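PDB 3NRD: histidine triad (HIT) protein from Sinorhizobium meliloti, which belongs to the histidine triad family and probably binds nucleotides, as the nucleotide hydrolases and transferases of that family do. Local coordinates for residues L37-Q42 with F62-V67; T3-D8 with V89-V94; T75-I80 with V96-E101; M26-D31 with E117-E122. All blocks are in the same frame, centred on the assembly; numbering follows the deposited sequence.

Interaction 1. Residues L37-Q42 with F62-V67. With SO4 (sulfate ion), chain I.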
# COMPACT_ATOMS: atom_id res chain seq x y z
N LEU A 37 0.76 -5.35 11.04
CA LEU A 37 2.06 -4.82 11.38
C LEU A 37 2.24 -3.49 10.69
O LEU A 37 1.67 -3.25 9.61
CB LEU A 37 3.14 -5.75 10.88
CG LEU A 37 3.02 -7.20 11.35
CD1 LEU A 37 4.19 -8.01 10.81
CD2 LEU A 37 2.94 -7.31 12.87
N ILE A 38 3.06 -2.65 11.28
CA ILE A 38 3.55 -1.49 10.56
C ILE A 38 5.06 -1.47 10.57
O ILE A 38 5.68 -1.89 11.55
CB ILE A 38 2.95 -0.14 11.06
CG1 ILE A 38 3.34 0.19 12.48
CG2 ILE A 38 1.44 -0.21 10.98
CD1 ILE A 38 2.93 1.62 12.91
N LEU A 39 5.61 -0.99 9.46
CA LEU A 39 7.05 -0.83 9.28
C LEU A 39 7.30 0.66 9.23
O LEU A 39 6.67 1.36 8.44
CB LEU A 39 7.54 -1.48 8.00
CG LEU A 39 7.97 -2.93 8.19
CD1 LEU A 39 6.75 -3.82 8.51
CD2 LEU A 39 8.72 -3.42 6.96
N VAL A 40 8.19 1.16 10.08
CA VAL A 40 8.44 2.61 10.16
C VAL A 40 9.91 2.80 9.85
O VAL A 40 10.75 2.47 10.70
CB VAL A 40 8.10 3.18 11.52
CG1 VAL A 40 8.38 4.75 11.53
CG2 VAL A 40 6.65 2.82 11.87
N PRO A 41 10.23 3.23 8.61
CA PRO A 41 11.63 3.51 8.26
C PRO A 41 12.17 4.60 9.15
O PRO A 41 11.54 5.65 9.29
CB PRO A 41 11.56 4.04 6.83
CG PRO A 41 10.23 3.77 6.34
CD PRO A 41 9.33 3.43 7.45
N GLN A 42 13.36 4.39 9.70
CA GLN A 42 13.91 5.30 10.72
C GLN A 42 14.71 6.44 10.08
O GLN A 42 15.90 6.63 10.35
CB GLN A 42 14.77 4.50 11.66
CG GLN A 42 14.04 3.37 12.33
CD GLN A 42 14.98 2.51 13.13
OE1 GLN A 42 14.99 2.58 14.35
NE2 GLN A 42 15.76 1.68 12.45
N PHE A 62 12.20 -4.55 0.29
CA PHE A 62 12.54 -5.93 0.65
C PHE A 62 12.26 -6.25 2.10
O PHE A 62 11.94 -7.38 2.40
CB PHE A 62 13.98 -6.22 0.23
CG PHE A 62 14.10 -6.26 -1.26
CD1 PHE A 62 13.44 -7.25 -1.98
CD2 PHE A 62 14.78 -5.31 -1.93
CE1 PHE A 62 13.48 -7.27 -3.34
CE2 PHE A 62 14.84 -5.35 -3.29
CZ PHE A 62 14.20 -6.34 -3.99
N GLU A 63 12.41 -5.26 2.97
CA GLU A 63 11.94 -5.40 4.35
C GLU A 63 10.43 -5.60 4.35
O GLU A 63 9.96 -6.47 5.04
CB GLU A 63 12.37 -4.20 5.25
CG GLU A 63 13.82 -4.34 5.70
CD GLU A 63 14.33 -3.18 6.59
OE1 GLU A 63 13.52 -2.34 7.04
OE2 GLU A 63 15.56 -3.11 6.86
N THR A 64 9.70 -4.80 3.56
CA THR A 64 8.23 -4.94 3.48
C THR A 64 7.82 -6.33 3.01
O THR A 64 6.96 -6.96 3.61
CB THR A 64 7.60 -3.87 2.60
OG1 THR A 64 7.78 -2.57 3.19
CG2 THR A 64 6.10 -4.11 2.43
N ASN A 65 8.52 -6.81 1.98
CA ASN A 65 8.20 -8.02 1.28
C ASN A 65 8.62 -9.24 2.08
O ASN A 65 7.90 -10.24 2.10
CB ASN A 65 8.78 -8.00 -0.14
CG ASN A 65 8.09 -6.94 -1.04
OD1 ASN A 65 7.10 -6.34 -0.63
ND2 ASN A 65 8.64 -6.68 -2.22
N LEU A 66 9.78 -9.14 2.77
CA LEU A 66 10.19 -10.16 3.73
C LEU A 66 9.16 -10.28 4.84
O LEU A 66 8.82 -11.37 5.21
CB LEU A 66 11.56 -9.83 4.32
CG LEU A 66 12.25 -10.83 5.23
CD1 LEU A 66 12.95 -11.92 4.44
CD2 LEU A 66 13.24 -10.08 6.16
N VAL A 67 8.70 -9.17 5.38
CA VAL A 67 7.69 -9.19 6.44
C VAL A 67 6.37 -9.72 5.93
O VAL A 67 5.72 -10.49 6.63
CB VAL A 67 7.53 -7.80 7.10
CG1 VAL A 67 6.28 -7.71 7.96
CG2 VAL A 67 8.78 -7.51 7.94
S SO4 I . 19.39 -1.02 12.83
O1 SO4 I . 19.47 -2.30 12.17
O2 SO4 I . 19.85 -1.25 14.20
O3 SO4 I . 20.24 -0.05 12.15
O4 SO4 I . 18.01 -0.55 12.83
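A single methyl group, CG1 of Val67, takes up both leucines that strand 37-41 turns toward the helix. Leu37 comes closer: its CD1 stops 3.5 Å from Val67 CG1, and the two side chains cross obliquely. Leu39 and Val67 lie alongside and point opposite ways, with Leu39 CD1 4.0 Å from Val67 CG1. The other branch of Leu39 touches the helix backbone, CD2 lying 3.8 Å from Thr64 N and equally near Glu63 C. Leu39 is deposited in two conformers, so its contacts, described for one, are less certain. On the helix side, CG1 of Val67 is anti to the backbone N (chi1 166°), which brings that methyl within touch of both leucines.

Strand and helix run nearly antiparallel, at 163°, with their axes 9.9 Å apart at closest approach. This is the long helix 54-75 laid against the antiparallel sheet of the HIT fold, and Val94 and Val96 of the neighbouring strand continue the same apolar surface under Thr64 and Leu39. The polar ends of the helix residues are engaged away from the strand. Glu63 uses both carboxylate oxygens on backbone N-H groups of the 22-24 turn, among them Leu23 and Cys24, while Thr64 OG1 bonds to Leu60 O. Just past the strand, Gln42 NE2 donates to Leu23 O and to a sulfate, 3.2 Å from its O4.

The meeting groups on the strand side, then, are methyls, set against Val67 and the helix backbone: methyl shape sets the fit, and the buried carboxylate of Glu63 has its bonds from a neighbouring turn.

Interaction 2. Residues T3-D8 with V89-V94. With SO4 (sulfate ion), chain H.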
# COMPACT_ATOMS: atom_id res chain seq x y z
N THR A 3 19.71 6.46 15.08
CA THR A 3 19.71 6.40 16.53
C THR A 3 18.97 7.59 17.14
O THR A 3 18.48 7.45 18.25
CB THR A 3 21.16 6.31 17.11
OG1 THR A 3 21.86 7.53 16.87
CG2 THR A 3 21.95 5.13 16.49
N THR A 4 18.85 8.73 16.44
CA THR A 4 18.06 9.88 16.92
C THR A 4 16.66 9.95 16.31
O THR A 4 15.94 10.92 16.54
CB THR A 4 18.77 11.22 16.63
OG1 THR A 4 19.01 11.36 15.22
CG2 THR A 4 20.11 11.32 17.44
N PHE A 5 16.26 8.94 15.52
CA PHE A 5 14.95 8.97 14.87
C PHE A 5 13.83 8.96 15.92
O PHE A 5 13.92 8.21 16.88
CB PHE A 5 14.78 7.79 13.90
CG PHE A 5 13.38 7.58 13.44
CD1 PHE A 5 12.86 8.33 12.40
CD2 PHE A 5 12.58 6.62 14.05
CE1 PHE A 5 11.57 8.15 11.97
CE2 PHE A 5 11.27 6.44 13.63
CZ PHE A 5 10.76 7.20 12.59
N THR A 6 12.80 9.80 15.76
CA THR A 6 11.65 9.81 16.70
C THR A 6 10.39 9.23 16.05
O THR A 6 9.91 9.74 15.04
CB THR A 6 11.32 11.21 17.16
OG1 THR A 6 12.54 11.86 17.53
CG2 THR A 6 10.33 11.20 18.35
N LEU A 7 9.87 8.17 16.66
CA LEU A 7 8.61 7.61 16.26
C LEU A 7 7.51 8.60 16.60
O LEU A 7 7.54 9.22 17.67
CB LEU A 7 8.39 6.27 16.98
CG LEU A 7 7.17 5.46 16.60
CD1 LEU A 7 7.25 4.95 15.15
CD2 LEU A 7 7.00 4.32 17.60
N ASP A 8 6.56 8.77 15.68
CA ASP A 8 5.37 9.58 15.88
C ASP A 8 4.59 9.09 17.10
O ASP A 8 4.38 7.91 17.21
CB ASP A 8 4.49 9.51 14.64
CG ASP A 8 3.26 10.36 14.76
OD1 ASP A 8 2.31 9.94 15.45
OD2 ASP A 8 3.20 11.45 14.16
N VAL A 89 -1.39 9.98 10.33
CA VAL A 89 -0.02 10.16 10.77
C VAL A 89 0.85 10.33 9.55
O VAL A 89 0.97 9.41 8.74
CB VAL A 89 0.41 8.90 11.52
CG1 VAL A 89 1.91 8.91 11.87
CG2 VAL A 89 -0.47 8.76 12.73
N ARG A 90 1.49 11.48 9.43
CA ARG A 90 2.30 11.79 8.23
C ARG A 90 3.65 11.12 8.13
O ARG A 90 4.13 10.90 7.04
CB ARG A 90 2.53 13.31 8.09
CG ARG A 90 1.32 14.03 7.61
CD ARG A 90 0.99 13.67 6.16
NE ARG A 90 -0.43 13.92 5.89
CZ ARG A 90 -0.91 14.99 5.28
NH1 ARG A 90 -0.13 15.96 4.78
NH2 ARG A 90 -2.23 15.08 5.15
N GLN A 91 4.28 10.83 9.26
CA GLN A 91 5.47 10.02 9.29
C GLN A 91 5.24 8.70 8.52
O GLN A 91 4.27 7.99 8.78
CB GLN A 91 5.84 9.72 10.73
CG GLN A 91 7.10 8.90 10.88
CD GLN A 91 7.52 8.81 12.31
OE1 GLN A 91 6.92 8.07 13.09
NE2 GLN A 91 8.52 9.57 12.68
N LEU A 92 6.13 8.44 7.56
CA LEU A 92 6.01 7.31 6.67
C LEU A 92 5.91 6.02 7.48
O LEU A 92 6.75 5.76 8.31
CB LEU A 92 7.21 7.23 5.69
CG LEU A 92 7.26 5.98 4.76
CD1 LEU A 92 5.95 5.79 3.92
CD2 LEU A 92 8.47 6.05 3.84
N HIS A 93 4.85 5.25 7.27
CA HIS A 93 4.75 3.92 7.83
C HIS A 93 3.97 3.04 6.87
O HIS A 93 3.03 3.51 6.22
CB HIS A 93 4.15 3.94 9.22
CG HIS A 93 2.79 4.56 9.28
ND1 HIS A 93 2.57 5.91 9.07
CD2 HIS A 93 1.59 4.01 9.55
CE1 HIS A 93 1.27 6.15 9.18
NE2 HIS A 93 0.66 5.01 9.44
N VAL A 94 4.39 1.78 6.76
CA VAL A 94 3.81 0.87 5.79
C VAL A 94 3.08 -0.18 6.56
O VAL A 94 3.70 -0.89 7.39
CB VAL A 94 4.86 0.22 4.90
CG1 VAL A 94 4.18 -0.78 3.95
CG2 VAL A 94 5.65 1.28 4.12
S SO4 H . -2.46 5.84 8.40
O1 SO4 H . -1.72 5.16 7.33
O2 SO4 H . -2.00 5.24 9.63
O3 SO4 H . -2.15 7.25 8.47
O4 SO4 H . -3.87 5.73 8.31
O HOH W 1 3.76 12.11 11.73
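The side-chain amide of Gln91 pairs with the backbone of the N-terminal arm through both of its ends. NE2 donates to Thr6 O at 2.7 Å, and that oxygen lies in the amide plane. OE1 accepts from Asp8 N, also at 2.7 Å, with the donor tilted 30° from the carbonyl plane. With both ends bonded, the amide is fixed in rotation. The extended chain of Gln91 brings it tip to tip with Phe5, whose CZ is 3.3 Å from Gln91 NE2; ring and amide planes stand 31° apart.

Asp8 adds a second link. Its OD2 accepts from a water at 2.6 Å, and the same water accepts from Gln91 N at 2.8 Å. The carboxylate also caps the start of helix 9-14 and forms a salt bridge with Arg10, which would be expected to balance its charge. The CG of Asp8 meets Val89 CG1 at 3.5 Å, the two side chains reaching toward each other.

Beyond the amide, Gln91 O accepts from His93 ND1 at 2.7 Å, almost in line with the C=O bond and in the ring plane. That bond orients the imidazole so that NE2, on the far side, donates to sulfate O2 at 2.7 Å. His95 NE2 and Gly86 N bind the same ion, and Val89 N adds a weak bond.

An anion held by the two histidines of a Gln-Leu-His-Val-His sequence is consistent with the phosphate site of HIT proteins, the sulfate probably marking where a phosphate would sit, here with glutamine probably standing in place of the first histidine of the triad.

Interaction 3. Residues T75-I80 with V96-E101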
# COMPACT_ATOMS: atom_id res chain seq x y z
N THR A 75 0.61 -16.64 9.82
CA THR A 75 -0.85 -16.61 10.04
C THR A 75 -1.64 -17.65 9.22
O THR A 75 -2.79 -17.92 9.53
CB THR A 75 -1.42 -15.24 9.66
OG1 THR A 75 -1.08 -14.99 8.30
CG2 THR A 75 -0.84 -14.13 10.56
N GLY A 76 -1.05 -18.20 8.17
CA GLY A 76 -1.82 -18.99 7.20
C GLY A 76 -2.83 -18.14 6.41
O GLY A 76 -3.82 -18.66 5.93
N ALA A 77 -2.57 -16.84 6.29
CA ALA A 77 -3.46 -15.91 5.63
C ALA A 77 -3.67 -16.24 4.15
O ALA A 77 -2.74 -16.70 3.49
CB ALA A 77 -2.89 -14.48 5.76
N GLU A 78 -4.86 -15.98 3.63
CA GLU A 78 -5.11 -16.09 2.18
C GLU A 78 -4.45 -14.97 1.36
O GLU A 78 -4.03 -15.20 0.22
CB GLU A 78 -6.61 -16.09 1.91
CG GLU A 78 -7.26 -17.35 2.42
CD GLU A 78 -8.76 -17.25 2.63
OE1 GLU A 78 -9.42 -16.30 2.12
OE2 GLU A 78 -9.27 -18.16 3.32
N LYS A 79 -4.36 -13.76 1.94
CA LYS A 79 -3.90 -12.59 1.22
C LYS A 79 -3.29 -11.56 2.16
O LYS A 79 -3.84 -11.29 3.24
CB LYS A 79 -5.05 -11.96 0.44
CG LYS A 79 -4.67 -10.88 -0.57
CD LYS A 79 -3.95 -11.46 -1.79
CE LYS A 79 -3.50 -10.35 -2.75
NZ LYS A 79 -2.45 -9.49 -2.18
N ILE A 80 -2.17 -10.99 1.75
CA ILE A 80 -1.59 -9.84 2.42
C ILE A 80 -2.07 -8.55 1.75
O ILE A 80 -2.20 -8.51 0.51
CB ILE A 80 -0.05 -9.89 2.39
CG1 ILE A 80 0.49 -11.12 3.14
CG2 ILE A 80 0.57 -8.63 3.02
CD1 ILE A 80 0.21 -11.12 4.65
N VAL A 96 1.23 -3.72 6.82
CA VAL A 96 1.35 -5.06 6.25
C VAL A 96 0.40 -5.93 7.04
O VAL A 96 0.65 -6.23 8.21
CB VAL A 96 2.77 -5.62 6.37
CG1 VAL A 96 2.85 -7.04 5.70
CG2 VAL A 96 3.78 -4.66 5.78
N ILE A 97 -0.70 -6.29 6.40
CA ILE A 97 -1.87 -6.82 7.10
C ILE A 97 -2.23 -8.19 6.53
O ILE A 97 -2.30 -8.34 5.31
CB ILE A 97 -3.09 -5.93 6.93
CG1 ILE A 97 -2.82 -4.48 7.40
CG2 ILE A 97 -4.26 -6.52 7.69
CD1 ILE A 97 -3.54 -3.44 6.59
N ALA A 98 -2.46 -9.18 7.39
CA ALA A 98 -2.86 -10.54 6.98
C ALA A 98 -4.38 -10.64 6.87
O ALA A 98 -5.08 -10.30 7.82
CB ALA A 98 -2.37 -11.54 7.98
N ARG A 99 -4.88 -11.14 5.76
CA ARG A 99 -6.32 -11.20 5.50
C ARG A 99 -6.81 -12.57 5.03
O ARG A 99 -6.05 -13.38 4.47
CB ARG A 99 -6.74 -10.23 4.40
CG ARG A 99 -6.31 -8.81 4.57
CD ARG A 99 -6.96 -8.12 5.72
NE ARG A 99 -8.43 -8.11 5.69
CZ ARG A 99 -9.22 -7.23 5.09
NH1 ARG A 99 -8.73 -6.22 4.38
NH2 ARG A 99 -10.54 -7.36 5.23
N ARG A 100 -8.11 -12.78 5.20
CA ARG A 100 -8.75 -13.95 4.68
C ARG A 100 -10.24 -13.70 4.56
O ARG A 100 -10.81 -12.88 5.29
CB ARG A 100 -8.45 -15.16 5.59
CG ARG A 100 -9.20 -15.17 6.94
CD ARG A 100 -8.29 -15.52 8.08
NE ARG A 100 -7.70 -16.86 7.94
CZ ARG A 100 -6.45 -17.21 8.29
NH1 ARG A 100 -5.56 -16.31 8.77
NH2 ARG A 100 -6.06 -18.48 8.14
N GLU A 101 -10.86 -14.39 3.63
CA GLU A 101 -12.31 -14.36 3.49
C GLU A 101 -12.98 -14.65 4.83
O GLU A 101 -12.57 -15.55 5.57
CB GLU A 101 -12.78 -15.33 2.42
CG GLU A 101 -14.31 -15.29 2.17
CD GLU A 101 -14.75 -16.20 1.03
OE1 GLU A 101 -13.87 -16.84 0.41
OE2 GLU A 101 -15.97 -16.29 0.76
O HOH W 2 -10.99 -17.72 5.34
O HOH W 3 -11.47 -18.60 1.41
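Arg99 N donates to Lys79 O at 2.7 Å, nearly along the C=O axis, and Lys79 N answers with a longer bond of 3.1 Å to Arg99 O. Glu78 faces Arg99 as well, so strand 79-84 carries a classic beta bulge. Beyond it the carboxylate of Glu78 reaches across: OE1 takes the N-H of Glu101 at 2.8 Å, met from above the carboxylate plane, while OE2 accepts from a water that also donates to Glu101 O.

These are the hairpin strands 79-84 and 94-99 of the HIT sheet, 79-84 being outermost within this chain, where the chain leaves helix 54-75. Gly76, with positive phi, ends that helix, and Thr75 OG1 accepts from Ala77 N in an ST turn and also bonds to Leu71 O. Arg100 bends back to this helix end: its NH1 donates to Thr75 O at 3.3 Å, the oxygen lying in the guanidinium plane, and Ala77 CA sits over one face of the group. An alanine in place of Arg100 would probably leave Thr75 O without this bond and the helix end less firmly tied to the strand.

Ala98 shares the face of Ile80, its CB meeting Ala77 CB at 3.7 Å, and Ile80 CG2 packs against Val96 CG1 at 3.9 Å. Lys79 starts on the opposite face; its NZ bonds to Ile80 O and forms a salt bridge with Glu48 of the second subunit.

Interaction 4. Residues M26-D31 with E117-E122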
# COMPACT_ATOMS: atom_id res chain seq x y z
N MSE A 26 9.54 -2.25 13.53
CA MSE A 26 8.33 -3.04 13.34
C MSE A 26 7.45 -2.88 14.56
O MSE A 26 7.92 -3.01 15.70
CB MSE A 26 8.63 -4.52 13.22
CG MSE A 26 9.41 -4.90 12.04
SE MSE A 26 9.59 -6.87 11.88
CE MSE A 26 7.72 -7.17 11.78
N ARG A 27 6.17 -2.62 14.32
CA ARG A 27 5.19 -2.59 15.38
C ARG A 27 3.99 -3.40 15.01
O ARG A 27 3.64 -3.46 13.86
CB ARG A 27 4.75 -1.18 15.67
CG ARG A 27 5.89 -0.30 16.08
CD ARG A 27 5.46 1.09 16.41
NE ARG A 27 4.96 1.27 17.76
CZ ARG A 27 5.70 1.33 18.86
NH1 ARG A 27 7.01 1.15 18.83
NH2 ARG A 27 5.10 1.56 20.03
N LEU A 28 3.37 -4.01 16.00
CA LEU A 28 2.12 -4.73 15.82
C LEU A 28 1.06 -3.72 16.12
O LEU A 28 1.02 -3.22 17.24
CB LEU A 28 2.03 -5.91 16.80
CG LEU A 28 0.73 -6.71 16.88
CD1 LEU A 28 0.50 -7.54 15.56
CD2 LEU A 28 0.71 -7.57 18.16
N MSE A 29 0.21 -3.39 15.16
CA MSE A 29 -0.92 -2.51 15.38
C MSE A 29 -1.78 -3.17 16.45
O MSE A 29 -2.06 -4.38 16.35
CB MSE A 29 -1.71 -2.32 14.09
CG MSE A 29 -2.93 -1.45 14.19
SE MSE A 29 -2.50 0.39 14.52
CE MSE A 29 -2.20 0.98 12.68
N ASN A 30 -2.18 -2.40 17.46
CA ASN A 30 -2.90 -2.99 18.56
C ASN A 30 -4.39 -3.11 18.24
O ASN A 30 -5.25 -2.50 18.88
CB ASN A 30 -2.66 -2.22 19.83
CG ASN A 30 -3.10 -2.99 21.06
OD1 ASN A 30 -3.43 -4.17 21.00
ND2 ASN A 30 -3.09 -2.32 22.18
N ASP A 31 -4.69 -3.97 17.27
CA ASP A 31 -6.03 -4.27 16.87
C ASP A 31 -5.97 -5.72 16.45
O ASP A 31 -5.56 -6.01 15.36
CB ASP A 31 -6.44 -3.37 15.73
CG ASP A 31 -7.88 -3.52 15.36
OD1 ASP A 31 -8.57 -4.46 15.81
OD2 ASP A 31 -8.35 -2.65 14.61
N GLU A 117 -9.93 -3.74 18.68
CA GLU A 117 -9.96 -4.69 19.78
C GLU A 117 -8.51 -4.95 20.21
O GLU A 117 -7.75 -5.58 19.46
CB GLU A 117 -10.63 -5.99 19.36
CG GLU A 117 -12.12 -5.80 19.00
CD GLU A 117 -12.83 -7.09 18.51
OE1 GLU A 117 -12.26 -8.22 18.61
OE2 GLU A 117 -13.97 -6.97 18.02
N PRO A 118 -8.09 -4.43 21.39
CA PRO A 118 -6.68 -4.57 21.76
C PRO A 118 -6.22 -6.03 21.99
O PRO A 118 -7.01 -6.89 22.32
CB PRO A 118 -6.57 -3.75 23.05
CG PRO A 118 -7.94 -3.72 23.61
CD PRO A 118 -8.86 -3.70 22.42
N TRP A 119 -4.94 -6.29 21.77
CA TRP A 119 -4.40 -7.63 21.93
C TRP A 119 -4.21 -7.92 23.42
O TRP A 119 -3.68 -7.08 24.13
CB TRP A 119 -3.02 -7.74 21.28
CG TRP A 119 -2.97 -7.94 19.80
CD1 TRP A 119 -3.05 -6.98 18.84
CD2 TRP A 119 -2.78 -9.18 19.12
NE1 TRP A 119 -2.94 -7.54 17.60
CE2 TRP A 119 -2.77 -8.89 17.74
CE3 TRP A 119 -2.60 -10.51 19.54
CZ2 TRP A 119 -2.59 -9.89 16.76
CZ3 TRP A 119 -2.45 -11.51 18.56
CH2 TRP A 119 -2.43 -11.18 17.20
N PRO A 120 -4.65 -9.10 23.88
CA PRO A 120 -4.17 -9.55 25.19
C PRO A 120 -2.64 -9.59 25.23
O PRO A 120 -2.03 -9.90 24.23
CB PRO A 120 -4.78 -10.94 25.35
CG PRO A 120 -6.06 -10.87 24.55
CD PRO A 120 -5.75 -9.95 23.38
N GLU A 121 -2.07 -9.23 26.38
CA GLU A 121 -0.63 -9.11 26.59
C GLU A 121 0.12 -10.35 26.10
O GLU A 121 0.92 -10.27 25.15
CB GLU A 121 -0.38 -8.83 28.08
CG GLU A 121 1.05 -8.90 28.58
CD GLU A 121 1.96 -7.89 27.96
OE1 GLU A 121 1.45 -6.84 27.51
OE2 GLU A 121 3.19 -8.14 27.95
N GLU A 122 -0.13 -11.48 26.74
CA GLU A 122 0.62 -12.70 26.40
C GLU A 122 0.41 -13.14 24.95
O GLU A 122 1.39 -13.54 24.29
CB GLU A 122 0.33 -13.88 27.36
CG GLU A 122 0.97 -15.20 26.86
CD GLU A 122 1.17 -16.19 27.94
OE1 GLU A 122 0.18 -16.83 28.36
OE2 GLU A 122 2.34 -16.36 28.35
O HOH W 4 -2.69 -6.78 14.73
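Leu28 stands at about a right angle to the Trp119 side chain and sets its CD2 over the face of the indole, 3.7 Å from the centroid of the five-membered ring and only 9° off the ring normal. This CH-pi contact is centred on the pyrrole part; the other methyl, CD1, is 4.0 Å from Trp119 NE1. CG of Leu28 is anti to the backbone N (chi1 173°), which carries the branch point out toward the indole.

Asn30 comes to the edge of the same ring. Its OD1 accepts from Trp119 N at 2.7 Å, an almost straight bond, and also touches Pro118 CA. The indole N-H also has a partner in its plane, a water 3.0 Å from NE1 that lies close to Met29 O too.

Here the chain leaves strand 24-29 through an inverse gamma turn centred on Asn30, and the segment leading into helix 121-134, with Pro120 at the N-cap position, packs against it. The ring of Phe127, from that helix, meets the indole in a nearly parallel arrangement. An alanine in place of Trp119 would probably open a gap beside Leu28 and Phe127 and leave the water without its indole donor.

Next along, Asp31 OD1 accepts from Glu117 N at 3.3 Å, the donor standing well above the carboxylate plane, while OD2 forms a salt bridge with Arg33.

Overall arrangement
The four contacts are arranged around one antiparallel sheet. Interaction 1 lies nearest the centre of the chain and touches the other three: Leu39 N is 2.8 Å from Val94 O in interaction 2, Leu37 O is 2.9 Å from Val96 N in interaction 3, and Leu37 CD2 packs on Leu28 CD1 of interaction 4. Interaction 2 holds the sulfate at His93, the probable phosphate site, with its centre about 13 Å from that of interaction 1. Interaction 3 is farthest from it, about 25 Å between centres, although segments 89-94 and 96-101 nearly adjoin in sequence. Interactions 3 and 4 do not touch, their nearest atoms being about 7 Å apart.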